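Local coordinates for protein probable starch synthase 4, chloroplastic/amyloplastic (Arabidopsis thaliana, PDB 6GNE) that binds adenosine-5'-diphosphate and glycans as a probable plastid starch synthase belonging to the GT-B glycosyltransferase clan, at residues R60-V71 against N82-E90; Q197-Q205 against D211-F222. All coordinates share one frame; numbering follows the deposited sequence.

Interaction 1 of 2, residues R60-V71 against N82-E90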
loop_
_atom_site.group_PDB
_atom_site.type_symbol
_atom_site.label_atom_id
_atom_site.label_comp_id
_atom_site.label_asym_id
_atom_site.label_seq_id
_atom_site.Cartn_x
_atom_site.Cartn_y
_atom_site.Cartn_z
ATOM N N ARG A 60 15.330 4.704 -10.868
ATOM C CA ARG A 60 14.280 4.945 -11.850
ATOM C C ARG A 60 13.938 6.422 -11.949
ATOM O O ARG A 60 12.980 6.782 -12.634
ATOM C CB ARG A 60 13.050 4.099 -11.514
ATOM C CG ARG A 60 13.393 2.632 -11.214
ATOM C CD ARG A 60 13.897 1.883 -12.447
ATOM N NE ARG A 60 12.786 1.448 -13.325
ATOM C CZ ARG A 60 12.908 1.017 -14.585
ATOM N NH1 ARG A 60 14.102 0.898 -15.177
ATOM N NH2 ARG A 60 11.814 0.686 -15.264
ATOM N N VAL A 61 14.773 7.257 -11.333
ATOM C CA VAL A 61 14.578 8.689 -11.329
ATOM C C VAL A 61 15.318 9.223 -12.522
ATOM O O VAL A 61 16.506 9.107 -12.571
ATOM C CB VAL A 61 15.111 9.316 -10.032
ATOM C CG1 VAL A 61 14.849 10.817 -10.008
ATOM C CG2 VAL A 61 14.453 8.692 -8.812
ATOM N N ARG A 62 14.601 9.825 -13.464
ATOM C CA ARG A 62 15.187 10.521 -14.608
ATOM C C ARG A 62 15.284 12.016 -14.335
ATOM O O ARG A 62 14.468 12.571 -13.585
ATOM C CB ARG A 62 14.312 10.333 -15.851
ATOM C CG ARG A 62 13.874 8.917 -16.149
ATOM C CD ARG A 62 15.018 8.032 -16.598
ATOM N NE ARG A 62 14.550 6.655 -16.597
ATOM C CZ ARG A 62 15.031 5.635 -15.867
ATOM N NH1 ARG A 62 16.074 5.758 -15.047
ATOM N NH2 ARG A 62 14.449 4.453 -15.989
ATOM N N ASP A 63 16.260 12.672 -14.964
ATOM C CA ASP A 63 16.377 14.128 -14.940
ATOM C C ASP A 63 16.224 14.724 -13.545
ATOM O O ASP A 63 15.515 15.679 -13.369
ATOM C CB ASP A 63 15.346 14.779 -15.887
ATOM C CG ASP A 63 15.266 14.108 -17.228
ATOM O OD1 ASP A 63 16.191 14.294 -18.023
ATOM O OD2 ASP A 63 14.259 13.420 -17.502
ATOM N N LEU A 64 16.883 14.142 -12.557
ATOM C CA LEU A 64 16.842 14.643 -11.197
ATOM C C LEU A 64 17.709 15.858 -11.089
ATOM O O LEU A 64 18.879 15.798 -11.455
ATOM C CB LEU A 64 17.351 13.585 -10.234
ATOM C CG LEU A 64 17.414 13.987 -8.782
ATOM C CD1 LEU A 64 16.020 14.302 -8.311
ATOM C CD2 LEU A 64 18.034 12.880 -7.967
ATOM N N ARG A 65 17.153 16.959 -10.598
ATOM C CA ARG A 65 17.927 18.208 -10.465
ATOM C C ARG A 65 17.379 19.074 -9.382
ATOM O O ARG A 65 16.184 19.030 -9.087
ATOM C CB ARG A 65 18.052 19.002 -11.774
ATOM C CG ARG A 65 16.910 18.787 -12.745
ATOM C CD ARG A 65 17.115 19.386 -14.141
ATOM N NE ARG A 65 15.944 20.243 -14.392
ATOM C CZ ARG A 65 15.861 21.560 -14.128
ATOM N NH1 ARG A 65 16.906 22.261 -13.653
ATOM N NH2 ARG A 65 14.705 22.194 -14.335
ATOM N N ALA A 66 18.300 19.820 -8.776
ATOM C CA ALA A 66 17.989 20.772 -7.726
ATOM C C ALA A 66 17.692 22.087 -8.385
ATOM O O ALA A 66 18.484 22.569 -9.186
ATOM C CB ALA A 66 19.152 20.920 -6.748
ATOM N N LEU A 67 16.532 22.654 -8.061
ATOM C CA LEU A 67 16.130 23.929 -8.609
ATOM C C LEU A 67 16.846 25.028 -7.866
ATOM O O LEU A 67 17.272 24.864 -6.713
ATOM C CB LEU A 67 14.621 24.115 -8.498
ATOM C CG LEU A 67 13.791 23.129 -9.320
ATOM C CD1 LEU A 67 12.309 23.460 -9.094
ATOM C CD2 LEU A 67 14.176 23.114 -10.814
ATOM N N ASP A 68 16.960 26.168 -8.543
ATOM C CA ASP A 68 17.611 27.327 -7.991
ATOM C C ASP A 68 16.709 28.076 -7.034
ATOM O O ASP A 68 17.232 28.711 -6.106
ATOM C CB ASP A 68 18.088 28.206 -9.129
ATOM C CG ASP A 68 19.214 27.570 -9.848
ATOM O OD1 ASP A 68 20.254 27.442 -9.193
ATOM O OD2 ASP A 68 19.052 27.133 -11.006
ATOM N N THR A 69 15.384 28.006 -7.247
ATOM C CA THR A 69 14.402 28.574 -6.321
ATOM C C THR A 69 14.374 27.839 -4.973
ATOM O O THR A 69 13.964 26.683 -4.901
ATOM C CB THR A 69 12.951 28.535 -6.897
ATOM O OG1 THR A 69 12.875 27.555 -7.938
ATOM C CG2 THR A 69 12.484 29.905 -7.425
ATOM N N VAL A 70 14.802 28.528 -3.912
ATOM C CA VAL A 70 14.593 28.055 -2.536
ATOM C C VAL A 70 13.146 28.438 -2.125
ATOM O O VAL A 70 12.617 29.453 -2.579
ATOM C CB VAL A 70 15.676 28.604 -1.565
ATOM C CG1 VAL A 70 15.448 28.113 -0.140
ATOM C CG2 VAL A 70 17.076 28.204 -2.041
ATOM N N VAL A 71 12.498 27.592 -1.313
ATOM C CA VAL A 71 11.134 27.840 -0.835
ATOM C C VAL A 71 11.153 27.865 0.693
ATOM O O VAL A 71 11.424 26.841 1.351
ATOM C CB VAL A 71 10.112 26.811 -1.366
ATOM C CG1 VAL A 71 8.756 26.998 -0.697
ATOM C CG2 VAL A 71 9.976 26.929 -2.880
ATOM N N ASN A 82 13.939 25.418 2.135
ATOM C CA ASN A 82 13.798 24.084 1.519
ATOM C C ASN A 82 14.403 24.057 0.107
ATOM O O ASN A 82 14.027 24.894 -0.714
ATOM C CB ASN A 82 12.315 23.712 1.407
ATOM C CG ASN A 82 11.611 23.666 2.745
ATOM O OD1 ASN A 82 10.859 24.563 3.085
ATOM N ND2 ASN A 82 11.837 22.617 3.495
ATOM N N LYS A 83 15.332 23.133 -0.162
ATOM C CA LYS A 83 15.803 22.842 -1.535
ATOM C C LYS A 83 14.717 22.028 -2.230
ATOM O O LYS A 83 14.279 21.025 -1.700
ATOM C CB LYS A 83 17.130 22.011 -1.591
ATOM C CG LYS A 83 18.399 22.766 -1.952
ATOM C CD LYS A 83 18.726 23.833 -0.899
ATOM C CE LYS A 83 19.233 25.195 -1.440
ATOM N NZ LYS A 83 20.715 25.343 -1.379
ATOM N N ILE A 84 14.308 22.466 -3.415
ATOM C CA ILE A 84 13.335 21.746 -4.228
ATOM C C ILE A 84 14.063 20.986 -5.345
ATOM O O ILE A 84 14.927 21.555 -6.049
ATOM C CB ILE A 84 12.294 22.711 -4.831
ATOM C CG1 ILE A 84 11.670 23.582 -3.726
ATOM C CG2 ILE A 84 11.202 21.957 -5.581
ATOM C CD1 ILE A 84 11.178 22.814 -2.510
ATOM N N TRP A 85 13.714 19.701 -5.489
ATOM C CA TRP A 85 14.252 18.870 -6.559
ATOM C C TRP A 85 13.116 18.460 -7.475
ATOM O O TRP A 85 12.002 18.289 -6.998
ATOM C CB TRP A 85 14.909 17.617 -5.988
ATOM C CG TRP A 85 16.095 17.854 -5.122
ATOM C CD1 TRP A 85 16.110 18.460 -3.899
ATOM C CD2 TRP A 85 17.447 17.492 -5.405
ATOM N NE1 TRP A 85 17.377 18.499 -3.408
ATOM C CE2 TRP A 85 18.222 17.907 -4.309
ATOM C CE3 TRP A 85 18.074 16.835 -6.465
ATOM C CZ2 TRP A 85 19.605 17.704 -4.250
ATOM C CZ3 TRP A 85 19.418 16.629 -6.405
ATOM C CH2 TRP A 85 20.181 17.083 -5.310
ATOM N N ILE A 86 13.397 18.282 -8.772
ATOM C CA ILE A 86 12.412 17.639 -9.660
ATOM C C ILE A 86 13.022 16.493 -10.399
ATOM O O ILE A 86 14.205 16.464 -10.632
ATOM C CB ILE A 86 11.731 18.591 -10.693
ATOM C CG1 ILE A 86 12.676 18.998 -11.827
ATOM C CG2 ILE A 86 11.188 19.830 -10.002
ATOM C CD1 ILE A 86 12.136 20.089 -12.745
ATOM N N GLY A 87 12.168 15.581 -10.804
ATOM C CA GLY A 87 12.574 14.407 -11.522
ATOM C C GLY A 87 11.354 13.744 -12.075
ATOM O O GLY A 87 10.231 14.140 -11.773
ATOM N N THR A 88 11.566 12.727 -12.881
ATOM C CA THR A 88 10.462 12.017 -13.494
ATOM C C THR A 88 10.594 10.569 -13.084
ATOM O O THR A 88 11.655 9.961 -13.246
ATOM C CB THR A 88 10.473 12.195 -15.007
ATOM O OG1 THR A 88 10.397 13.603 -15.310
ATOM C CG2 THR A 88 9.283 11.502 -15.641
ATOM N N VAL A 89 9.525 10.060 -12.475
ATOM C CA VAL A 89 9.492 8.721 -11.941
ATOM C C VAL A 89 8.342 8.019 -12.646
ATOM O O VAL A 89 7.151 8.319 -12.420
ATOM C CB VAL A 89 9.277 8.707 -10.415
ATOM C CG1 VAL A 89 9.242 7.272 -9.895
ATOM C CG2 VAL A 89 10.359 9.524 -9.721
ATOM N N GLU A 90 8.737 7.110 -13.529
ATOM C CA GLU A 90 7.851 6.363 -14.396
ATOM C C GLU A 90 6.803 7.200 -15.120
ATOM O O GLU A 90 5.600 6.919 -15.090
ATOM C CB GLU A 90 7.322 5.139 -13.638
ATOM C CG GLU A 90 8.368 4.001 -13.749
ATOM C CD GLU A 90 8.120 2.835 -12.822
ATOM O OE1 GLU A 90 6.938 2.628 -12.461
ATOM O OE2 GLU A 90 9.130 2.162 -12.475
HETATM O O HOH W 1 15.715 24.826 -4.397
#

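Interaction 2 of 2, residues Q197-Q205 against D211-F222. With GLC (alpha-D-glucopyranose), chain D.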
loop_
_atom_site.group_PDB
_atom_site.type_symbol
_atom_site.label_atom_id
_atom_site.label_comp_id
_atom_site.label_asym_id
_atom_site.label_seq_id
_atom_site.Cartn_x
_atom_site.Cartn_y
_atom_site.Cartn_z
ATOM N N GLN A 197 -8.725 26.418 18.222
ATOM C CA GLN A 197 -9.791 26.220 17.216
ATOM C C GLN A 197 -9.977 24.756 16.854
ATOM O O GLN A 197 -11.111 24.289 16.737
ATOM C CB GLN A 197 -9.537 27.043 15.923
ATOM C CG GLN A 197 -9.828 28.550 16.049
ATOM C CD GLN A 197 -11.295 28.849 16.444
ATOM O OE1 GLN A 197 -11.579 29.254 17.569
ATOM N NE2 GLN A 197 -12.223 28.615 15.523
ATOM N N LEU A 198 -8.859 24.052 16.674
ATOM C CA LEU A 198 -8.878 22.683 16.159
ATOM C C LEU A 198 -8.955 21.578 17.221
ATOM O O LEU A 198 -9.415 20.470 16.911
ATOM C CB LEU A 198 -7.695 22.458 15.198
ATOM C CG LEU A 198 -7.813 23.212 13.868
ATOM C CD1 LEU A 198 -6.479 23.279 13.174
ATOM C CD2 LEU A 198 -8.827 22.557 12.956
ATOM N N ASN A 199 -8.527 21.860 18.455
ATOM C CA ASN A 199 -8.672 20.891 19.550
ATOM C C ASN A 199 -10.084 21.019 20.164
ATOM O O ASN A 199 -10.227 21.402 21.314
ATOM C CB ASN A 199 -7.558 21.066 20.596
ATOM C CG ASN A 199 -7.498 19.938 21.598
ATOM O OD1 ASN A 199 -8.242 18.984 21.514
ATOM N ND2 ASN A 199 -6.610 20.057 22.569
ATOM N N ARG A 200 -11.104 20.707 19.357
ATOM C CA ARG A 200 -12.514 20.661 19.748
ATOM C C ARG A 200 -13.123 19.352 19.244
ATOM O O ARG A 200 -12.699 18.850 18.185
ATOM C CB ARG A 200 -13.262 21.846 19.137
ATOM C CG ARG A 200 -12.709 23.176 19.622
ATOM C CD ARG A 200 -13.688 24.327 19.529
ATOM N NE ARG A 200 -13.020 25.548 19.990
ATOM C CZ ARG A 200 -12.914 25.944 21.271
ATOM N NH1 ARG A 200 -12.270 27.077 21.548
ATOM N NH2 ARG A 200 -13.435 25.229 22.284
ATOM N N PRO A 201 -14.114 18.781 19.976
ATOM C CA PRO A 201 -14.630 17.427 19.588
ATOM C C PRO A 201 -15.199 17.357 18.148
ATOM O O PRO A 201 -14.945 16.389 17.418
ATOM C CB PRO A 201 -15.695 17.106 20.646
ATOM C CG PRO A 201 -15.796 18.304 21.539
ATOM C CD PRO A 201 -14.874 19.395 21.083
ATOM N N ASP A 202 -15.902 18.415 17.739
ATOM C CA ASP A 202 -16.348 18.582 16.339
ATOM C C ASP A 202 -15.231 18.834 15.301
ATOM O O ASP A 202 -15.531 18.971 14.117
ATOM C CB ASP A 202 -17.429 19.678 16.232
ATOM C CG ASP A 202 -16.924 21.068 16.654
ATOM O OD1 ASP A 202 -16.533 21.244 17.828
ATOM O OD2 ASP A 202 -16.941 21.997 15.827
ATOM N N ARG A 203 -13.969 18.893 15.738
ATOM C CA ARG A 203 -12.801 19.075 14.844
ATOM C C ARG A 203 -11.753 17.947 15.031
ATOM O O ARG A 203 -12.032 16.811 14.659
ATOM C CB ARG A 203 -12.188 20.478 15.035
ATOM C CG ARG A 203 -12.461 21.483 13.938
ATOM C CD ARG A 203 -13.853 22.109 13.937
ATOM N NE ARG A 203 -13.758 23.594 13.800
ATOM C CZ ARG A 203 -14.242 24.520 14.652
ATOM N NH1 ARG A 203 -14.030 25.804 14.398
ATOM N NH2 ARG A 203 -14.957 24.194 15.740
ATOM N N MET A 204 -10.582 18.212 15.626
ATOM C CA MET A 204 -9.462 17.272 15.575
ATOM C C MET A 204 -9.096 16.637 16.922
ATOM O O MET A 204 -8.138 15.883 16.987
ATOM C CB MET A 204 -8.222 17.970 15.028
ATOM C CG MET A 204 -8.309 18.405 13.586
ATOM S SD MET A 204 -6.726 19.143 13.052
ATOM C CE MET A 204 -5.635 17.715 13.224
ATOM N N GLN A 205 -9.824 16.949 17.998
ATOM C CA GLN A 205 -9.595 16.295 19.295
ATOM C C GLN A 205 -9.776 14.783 19.141
ATOM O O GLN A 205 -10.769 14.359 18.571
ATOM C CB GLN A 205 -10.592 16.801 20.341
ATOM C CG GLN A 205 -10.378 16.250 21.747
ATOM C CD GLN A 205 -11.261 16.930 22.778
ATOM O OE1 GLN A 205 -12.476 16.664 22.871
ATOM N NE2 GLN A 205 -10.658 17.825 23.557
ATOM N N ASP A 211 -6.800 16.053 25.734
ATOM C CA ASP A 211 -5.615 16.844 25.395
ATOM C C ASP A 211 -4.718 16.127 24.385
ATOM O O ASP A 211 -3.517 16.332 24.360
ATOM C CB ASP A 211 -4.878 17.368 26.657
ATOM C CG ASP A 211 -5.119 18.880 26.896
ATOM O OD1 ASP A 211 -4.839 19.688 25.974
ATOM O OD2 ASP A 211 -5.592 19.259 27.991
ATOM N N ARG A 212 -5.357 15.389 23.475
ATOM C CA ARG A 212 -4.697 14.805 22.296
ATOM C C ARG A 212 -5.460 15.163 21.016
ATOM O O ARG A 212 -6.675 15.365 21.053
ATOM C CB ARG A 212 -4.595 13.289 22.445
ATOM C CG ARG A 212 -3.452 12.863 23.358
ATOM C CD ARG A 212 -3.466 11.376 23.739
ATOM N NE ARG A 212 -2.908 10.503 22.702
ATOM C CZ ARG A 212 -1.624 10.479 22.312
ATOM N NH1 ARG A 212 -0.704 11.274 22.863
ATOM N NH2 ARG A 212 -1.248 9.647 21.355
ATOM N N VAL A 213 -4.746 15.245 19.889
ATOM C CA VAL A 213 -5.377 15.527 18.589
ATOM C C VAL A 213 -5.189 14.392 17.588
ATOM O O VAL A 213 -4.280 13.592 17.720
ATOM C CB VAL A 213 -4.888 16.839 17.967
ATOM C CG1 VAL A 213 -5.439 18.018 18.758
ATOM C CG2 VAL A 213 -3.361 16.887 17.875
ATOM N N ASN A 214 -6.050 14.345 16.576
ATOM C CA ASN A 214 -6.116 13.214 15.655
ATOM C C ASN A 214 -6.058 13.696 14.198
ATOM O O ASN A 214 -7.060 14.188 13.673
ATOM C CB ASN A 214 -7.388 12.407 15.916
ATOM C CG ASN A 214 -7.434 11.118 15.117
ATOM O OD1 ASN A 214 -7.206 11.125 13.905
ATOM N ND2 ASN A 214 -7.740 10.015 15.780
ATOM N N PRO A 215 -4.884 13.547 13.540
ATOM C CA PRO A 215 -4.718 14.009 12.162
ATOM C C PRO A 215 -5.674 13.396 11.162
ATOM O O PRO A 215 -6.215 14.107 10.329
ATOM C CB PRO A 215 -3.287 13.637 11.852
ATOM C CG PRO A 215 -2.592 13.764 13.159
ATOM C CD PRO A 215 -3.574 13.282 14.172
ATOM N N VAL A 216 -5.878 12.100 11.242
ATOM C CA VAL A 216 -6.789 11.421 10.328
ATOM C C VAL A 216 -8.216 11.918 10.539
ATOM O O VAL A 216 -8.941 12.104 9.570
ATOM C CB VAL A 216 -6.688 9.884 10.453
ATOM C CG1 VAL A 216 -7.762 9.175 9.628
ATOM C CG2 VAL A 216 -5.314 9.423 9.993
ATOM N N LYS A 217 -8.603 12.169 11.783
ATOM C CA LYS A 217 -9.920 12.752 12.058
ATOM C C LYS A 217 -10.103 14.151 11.458
ATOM O O LYS A 217 -11.181 14.488 10.952
ATOM C CB LYS A 217 -10.196 12.830 13.551
ATOM C CG LYS A 217 -11.598 13.329 13.798
ATOM C CD LYS A 217 -12.280 12.775 15.006
ATOM C CE LYS A 217 -12.141 13.659 16.202
ATOM N NZ LYS A 217 -13.397 13.668 16.996
ATOM N N GLY A 218 -9.055 14.971 11.536
ATOM C CA GLY A 218 -9.047 16.262 10.854
ATOM C C GLY A 218 -9.165 16.154 9.351
ATOM O O GLY A 218 -9.815 16.981 8.740
ATOM N N ALA A 219 -8.540 15.150 8.747
ATOM C CA ALA A 219 -8.654 14.966 7.298
ATOM C C ALA A 219 -10.016 14.461 6.883
ATOM O O ALA A 219 -10.481 14.809 5.808
ATOM C CB ALA A 219 -7.579 14.064 6.783
ATOM N N ILE A 220 -10.674 13.663 7.726
ATOM C CA ILE A 220 -12.029 13.226 7.397
ATOM C C ILE A 220 -12.951 14.446 7.379
ATOM O O ILE A 220 -13.781 14.599 6.507
ATOM C CB ILE A 220 -12.552 12.145 8.345
ATOM C CG1 ILE A 220 -11.789 10.820 8.146
ATOM C CG2 ILE A 220 -14.059 11.920 8.173
ATOM C CD1 ILE A 220 -11.765 9.924 9.387
ATOM N N ILE A 221 -12.779 15.321 8.352
ATOM C CA ILE A 221 -13.644 16.492 8.507
ATOM C C ILE A 221 -13.415 17.549 7.431
ATOM O O ILE A 221 -14.330 18.008 6.788
ATOM C CB ILE A 221 -13.513 17.050 9.935
ATOM C CG1 ILE A 221 -14.110 15.999 10.911
ATOM C CG2 ILE A 221 -14.250 18.381 10.097
ATOM C CD1 ILE A 221 -13.699 16.199 12.337
ATOM N N PHE A 222 -12.166 17.903 7.218
ATOM C CA PHE A 222 -11.805 19.005 6.311
ATOM C C PHE A 222 -11.712 18.672 4.820
ATOM O O PHE A 222 -11.532 19.567 4.024
ATOM C CB PHE A 222 -10.501 19.669 6.801
ATOM C CG PHE A 222 -10.695 20.498 8.026
ATOM C CD1 PHE A 222 -10.979 21.845 7.899
ATOM C CD2 PHE A 222 -10.628 19.954 9.310
ATOM C CE1 PHE A 222 -11.176 22.649 9.021
ATOM C CE2 PHE A 222 -10.866 20.742 10.427
ATOM C CZ PHE A 222 -11.128 22.093 10.276
HETATM C C1 GLC D . -13.892 22.958 6.210
HETATM C C2 GLC D . -14.685 21.750 6.721
HETATM C C3 GLC D . -15.674 22.145 7.815
HETATM C C4 GLC D . -14.872 22.873 8.900
HETATM C C5 GLC D . -14.332 24.165 8.258
HETATM C C6 GLC D . -13.661 25.143 9.227
HETATM O O2 GLC D . -15.384 21.097 5.667
HETATM O O3 GLC D . -16.358 21.006 8.358
HETATM O O4 GLC D . -15.620 23.074 10.115
HETATM O O5 GLC D . -13.377 23.770 7.263
HETATM O O6 GLC D . -12.684 25.967 8.562
#

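Interaction 1 of 2, residues R60-V71 against N82-E90
Trp85 reaches across to Leu64, Arg65 and Ala66. Its CB sits 3.6 Å from Arg65 O, the carbonyl that also accepts Ile86 N. Because CG lies anti to the carbonyl carbon (chi1 -64°), the indole swings over the neighbouring strand: CE3 meets Leu64 CG at 3.7 Å, CZ3 borders the same atom, and Ala66 CB stands above the six-membered ring and its CZ2, 3.9 Å from the centroid and only 7° off the normal, a CH-pi contact. Farther round, NE1 is hydrogen-bonded to Glu98 of the adjoining strand 92-100. All this decorates a beta hairpin of strands 64-75 and 78-89, with Arg65 paired to Ile86; the preceding short strand 61-62 pairs Arg62 with Thr88, and the one-residue shift between the pairs is a beta bulge. Leu67 N donates almost straight to Ile84 O at 2.8 Å. On the opposite face of the sheet from Trp85, Leu67 CD1 packs on Ile86 CG2 (3.9 Å). Between the strands, at the corner, a water joins Leu67 O and Thr69 O to Ile84 N. At the open end Glu90 OE2 makes a long salt bridge with Arg60 NE (3.8 Å), while OE1 is held by Lys37.

Interaction 2 of 2, residues Q197-Q205 against D211-F222
A glycan pocket, to which Ile221 and Phe222 belong together with Trp157, Asp158 and Asn224, is backed here by residues 197-205, the end of a helix and the loop after it. Leu198 CD2 comes obliquely onto the Phe222 ring, 3.6 Å from CZ, and Arg203 CG reaches the ring at its edge, 3.9 Å from CE2; elsewhere on the same ring, CD1 and CE1 lie against the alpha-D-glucopyranose. The guanidinium of Arg203 is steadied from within its own segment: NH2 forms a salt bridge with Asp202 OD2 (3.0 Å) on the syn side of the carboxylate, and Gln197 O lies over one of its faces.

Deeper in, Met204 does most of the joining. Its CG rests on Gly218 CA at 3.5 Å, against the bare backbone of the helix. The chain runs extended through chi2 and then bends at SD (chi3 63°), which carries CE to Pro215 CA, 4.0 Å away. The backbone of the same residue is tied as well, Met204 O accepting Asn214 N at 2.6 Å. Asn214 is in turn the N-cap of helix 215-222: its OD1 accepts a hydrogen bond from Lys217 N (2.7 Å), a capping bond, with the donor 44° above the amide's carbonyl plane, while its ND2 is held by Gln180 and Asp206. Lys217 NZ donates to Pro201 O in the type I turn from Arg200 to Arg203, although the end of this lysine is crowded against Gln205 O and its exact path is doubtful. The helix end and loop thus meet a capped helix at its first turn, through Met204 and Asn214, and at its last, through Phe222, the helix being one that leads into strand 225-228 of the parallel, Rossmann-like core typical of GT-B N-terminal domains.

Overall arrangement
Interactions 1 and 2 follow one another along the chain without touching: their centres are 33 Å apart and their nearest atoms about 19 Å. They are nevertheless linked through one mixed sheet. The hairpin of interaction 1 is carried at one side by strand 92-100, which pairs with the parallel strands, whereas the helix of interaction 2 feeds strand 225-228 towards the other side. The side chain of Glu90 is about 12 Å from adenosine-5'-diphosphate, and that of Pro215 about 11 Å from a sugar-like ligand, a dideoxy-glucopyranose carrying an amino-linked cyclohexene ring. By contrast, Phe222 of interaction 2 touches a glucose directly, in the separate five-residue glycan pocket to which Ile221 also belongs.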